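Local coordinates for alkyl hydroperoxide reductase/ Thiol specific antioxidant/ Mal allergen (Burkholderia ambifaria, PDB 5ENU), which probably reduces hydrogen peroxide and organic hydroperoxides through a reactive cysteine thiol, as a peroxiredoxin of the AhpC/TSA family with a thioredoxin-like fold, at residues K38-F43 / R127-I132. Sequence-based numbering, arbitrary orientation.
Sequences KLVLYF and RSTFLI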
ATOM      1  N   LYS A  38      -4.071  -6.312  11.656  1.00  9.27           N
ATOM      2  CA  LYS A  38      -3.097  -6.465  10.591  1.00  8.91           C
ATOM      3  C   LYS A  38      -3.361  -5.403   9.529  1.00  9.03           C
ATOM      4  O   LYS A  38      -4.503  -4.983   9.312  1.00 10.26           O
ATOM      5  CB  LYS A  38      -3.240  -7.856   9.975  1.00 11.66           C
ATOM      6  CG  LYS A  38      -3.122  -9.016  11.009  1.00 12.88           C
ATOM      7  CD  LYS A  38      -3.720 -10.311  10.457  1.00 14.15           C
ATOM      8  CE  LYS A  38      -3.840 -11.384  11.517  1.00 15.05           C
ATOM      9  NZ  LYS A  38      -4.428 -12.648  10.988  1.00 18.72           N
ATOM     10  N   LEU A  39      -2.290  -4.958   8.881  1.00  8.76           N
ATOM     11  CA  LEU A  39      -2.367  -3.952   7.823  1.00  7.92           C
ATOM     12  C   LEU A  39      -1.672  -4.476   6.575  1.00  7.44           C
ATOM     13  O   LEU A  39      -0.481  -4.814   6.617  1.00  8.79           O
ATOM     14  CB  LEU A  39      -1.729  -2.633   8.261  1.00  9.23           C
ATOM     15  CG  LEU A  39      -1.568  -1.597   7.142  1.00  9.00           C
ATOM     16  CD1 LEU A  39      -2.935  -1.205   6.578  1.00 10.14           C
ATOM     17  CD2 LEU A  39      -0.832  -0.368   7.633  1.00  9.71           C
ATOM     18  N   VAL A  40      -2.419  -4.557   5.479  1.00  7.71           N
ATOM     19  CA  VAL A  40      -1.862  -4.757   4.152  1.00  7.48           C
ATOM     20  C   VAL A  40      -1.736  -3.364   3.547  1.00  7.38           C
ATOM     21  O   VAL A  40      -2.751  -2.722   3.241  1.00  8.48           O
ATOM     22  CB  VAL A  40      -2.766  -5.651   3.289  1.00  8.47           C
ATOM     23  CG1 VAL A  40      -2.255  -5.696   1.843  1.00  9.22           C
ATOM     24  CG2 VAL A  40      -2.879  -7.052   3.893  1.00 10.35           C
ATOM     25  N   LEU A  41      -0.507  -2.881   3.404  1.00  6.52           N
ATOM     26  CA  LEU A  41      -0.245  -1.574   2.815  1.00  7.19           C
ATOM     27  C   LEU A  41       0.306  -1.853   1.422  1.00  7.14           C
ATOM     28  O   LEU A  41       1.420  -2.371   1.296  1.00  8.11           O
ATOM     29  CB  LEU A  41       0.771  -0.827   3.670  1.00  8.05           C
ATOM     30  CG  LEU A  41       0.985   0.643   3.319  1.00  8.57           C
ATOM     31  CD1 LEU A  41      -0.300   1.438   3.594  1.00  9.26           C
ATOM     32  CD2 LEU A  41       2.182   1.221   4.100  1.00  9.71           C
ATOM     33  N   TYR A  42      -0.479  -1.576   0.386  1.00  7.83           N
ATOM     34  CA  TYR A  42      -0.074  -1.926  -0.973  1.00  7.01           C
ATOM     35  C   TYR A  42       0.193  -0.659  -1.777  1.00  6.93           C
ATOM     36  O   TYR A  42      -0.672   0.227  -1.847  1.00  7.68           O
ATOM     37  CB  TYR A  42      -1.044  -2.898  -1.680  1.00  7.60           C
ATOM     38  CG  TYR A  42      -2.287  -2.336  -2.355  1.00  8.16           C
ATOM     39  CD1 TYR A  42      -3.503  -2.214  -1.669  1.00  7.86           C
ATOM     40  CD2 TYR A  42      -2.261  -1.992  -3.709  1.00  7.55           C
ATOM     41  CE1 TYR A  42      -4.644  -1.728  -2.298  1.00  7.19           C
ATOM     42  CE2 TYR A  42      -3.409  -1.510  -4.353  1.00  8.39           C
ATOM     43  CZ  TYR A  42      -4.587  -1.358  -3.629  1.00  7.92           C
ATOM     44  OH  TYR A  42      -5.745  -0.897  -4.232  1.00  9.41           O
ATOM     45  N   PHE A  43       1.393  -0.577  -2.356  1.00  7.49           N
ATOM     46  CA  PHE A  43       1.792   0.548  -3.198  1.00  7.28           C
ATOM     47  C   PHE A  43       1.570   0.178  -4.653  1.00  7.70           C
ATOM     48  O   PHE A  43       1.950  -0.928  -5.085  1.00  8.04           O
ATOM     49  CB  PHE A  43       3.280   0.865  -3.005  1.00  8.21           C
ATOM     50  CG  PHE A  43       3.613   1.475  -1.664  1.00  7.47           C
ATOM     51  CD1 PHE A  43       3.673   0.697  -0.526  1.00  7.85           C
ATOM     52  CD2 PHE A  43       3.875   2.843  -1.558  1.00  8.07           C
ATOM     53  CE1 PHE A  43       3.986   1.264   0.700  1.00  9.97           C
ATOM     54  CE2 PHE A  43       4.191   3.430  -0.326  1.00  8.44           C
ATOM     55  CZ  PHE A  43       4.237   2.628   0.806  1.00  8.90           C
ATOM     56  N   ARG A 127       5.628  -1.451  -7.935  1.00 10.11           N
ATOM     57  CA  ARG A 127       4.474  -2.089  -7.293  1.00  9.23           C
ATOM     58  C   ARG A 127       4.943  -3.054  -6.206  1.00  8.34           C
ATOM     59  O   ARG A 127       5.672  -4.007  -6.488  1.00  9.42           O
ATOM     60  CB  ARG A 127       3.640  -2.862  -8.329  1.00  8.99           C
ATOM     61  CG  ARG A 127       2.278  -3.321  -7.800  1.00  8.13           C
ATOM     62  CD  ARG A 127       1.526  -4.211  -8.811  1.00  8.98           C
ATOM     63  NE  ARG A 127       1.436  -3.598 -10.132  1.00 11.21           N
ATOM     64  CZ  ARG A 127       0.557  -2.648 -10.460  1.00 11.36           C
ATOM     65  NH1 ARG A 127       0.592  -2.103 -11.669  1.00 12.09           N
ATOM     66  NH2 ARG A 127      -0.364  -2.231  -9.586  1.00 10.90           N
ATOM     67  N   SER A 128       4.532  -2.795  -4.965  1.00  8.21           N
ATOM     68  CA  SER A 128       5.068  -3.495  -3.804  1.00  8.29           C
ATOM     69  C   SER A 128       3.995  -3.518  -2.727  1.00  7.59           C
ATOM     70  O   SER A 128       3.197  -2.578  -2.614  1.00  8.82           O
ATOM     71  CB  SER A 128       6.308  -2.787  -3.231  1.00  7.75           C
ATOM     72  OG  SER A 128       7.296  -2.598  -4.221  1.00  9.60           O
ATOM     73  N   THR A 129       4.025  -4.561  -1.894  1.00  7.36           N
ATOM     74  CA  THR A 129       3.055  -4.730  -0.811  1.00  6.89           C
ATOM     75  C   THR A 129       3.777  -5.107   0.466  1.00  7.72           C
ATOM     76  O   THR A 129       4.809  -5.779   0.427  1.00  7.90           O
ATOM     77  CB  THR A 129       2.026  -5.780  -1.187  1.00  7.62           C
ATOM     78  OG1 THR A 129       1.407  -5.369  -2.402  1.00  7.51           O
ATOM     79  CG2 THR A 129       0.967  -5.986  -0.095  1.00  9.30           C
ATOM     80  N   PHE A 130       3.224  -4.659   1.592  1.00  6.33           N
ATOM     81  CA  PHE A 130       3.809  -4.866   2.909  1.00  6.68           C
ATOM     82  C   PHE A 130       2.732  -5.346   3.864  1.00  6.55           C
ATOM     83  O   PHE A 130       1.644  -4.768   3.914  1.00  8.15           O
ATOM     84  CB  PHE A 130       4.413  -3.550   3.385  1.00  6.48           C
ATOM     85  CG  PHE A 130       5.479  -3.050   2.458  1.00  7.07           C
ATOM     86  CD1 PHE A 130       6.799  -3.494   2.595  1.00  7.92           C
ATOM     87  CD2 PHE A 130       5.163  -2.206   1.390  1.00  7.81           C
ATOM     88  CE1 PHE A 130       7.784  -3.068   1.700  1.00  8.71           C
ATOM     89  CE2 PHE A 130       6.153  -1.796   0.498  1.00  7.43           C
ATOM     90  CZ  PHE A 130       7.458  -2.221   0.668  1.00  7.76           C
ATOM     91  N   LEU A 131       3.010  -6.435   4.558  1.00  5.88           N
ATOM     92  CA  LEU A 131       2.118  -6.989   5.565  1.00  6.21           C
ATOM     93  C   LEU A 131       2.699  -6.655   6.929  1.00  6.83           C
ATOM     94  O   LEU A 131       3.786  -7.132   7.282  1.00  7.62           O
ATOM     95  CB  LEU A 131       1.944  -8.496   5.388  1.00  7.12           C
ATOM     96  CG  LEU A 131       1.182  -9.220   6.496  1.00  8.06           C
ATOM     97  CD1 LEU A 131      -0.179  -8.578   6.716  1.00  9.40           C
ATOM     98  CD2 LEU A 131       1.024 -10.695   6.151  1.00  8.78           C
ATOM     99  N   ILE A 132       1.982  -5.820   7.672  1.00  7.30           N
ATOM    100  CA  ILE A 132       2.381  -5.347   8.990  1.00  7.37           C
ATOM    101  C   ILE A 132       1.410  -5.965   9.987  1.00  7.59           C
ATOM    102  O   ILE A 132       0.193  -5.946   9.758  1.00  8.80           O
ATOM    103  CB  ILE A 132       2.337  -3.808   9.028  1.00  8.55           C
ATOM    104  CG1 ILE A 132       3.303  -3.211   7.993  1.00  9.15           C
ATOM    105  CG2 ILE A 132       2.610  -3.289  10.436  1.00  8.81           C
ATOM    106  CD1 ILE A 132       3.034  -1.760   7.674  1.00 10.76           C
TER
HETATM  107  O   HOH W   1       1.073  -3.664  -4.600  1.00  8.54           O
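L39, L41 and F43 pair with I132, F130 and S128 through six backbone hydrogen bonds, two to each pair. Strand 38-43 thus lies between strand 71-77 (parallel) and strand 120-132 (antiparallel), as in the thioredoxin-like core. The bonds at L39 and I132 are short and nearly straight (L39 N to I132 O 2.8 Å, 174° at the hydrogen). At the other end the ladder is less even: F43 N to S128 O measures 2.7 Å, whereas the return bond from S128 N to F43 O stretches to 3.2 Å. There a water is hydrogen-bonded to F43 O (2.9 Å) and to T129 OG1, a hydroxyl that reaches H150 as well.

On the face of L39, L41 and F43, the F43 and F130 rings meet obliquely, planes at 87°, with F43 CD1 3.7 Å from F130 CE2; F109 of helix 104-109 touches both rings. With CG anti to the carbonyl carbon and so beside the backbone N (chi1 -71°), the F43 ring turns its edge to S128 O, the acceptor of F43 N. L39 and I132 lie side by side, pointing the same way, L39 CD2 4.1 Å from I132 CD1. On the opposite face V40 CG1 touches T129 CG2 (3.8 Å), and Y42 CB rests near T129 OG1, while the Y42 ring leads away to stack on F59 of helix 50-68.

R127, beyond the strand pairing, sets CG 3.6 Å from F43 O, forms a salt bridge with E55 and touches C52, probably the peroxidatic cysteine. Backbone polarity is thus largely satisfied in an apolar core, and at its R127 end the strand pair meets polar groups, E55 of helix 50-68 and H150 of helix 150-160, where it probably borders the active site.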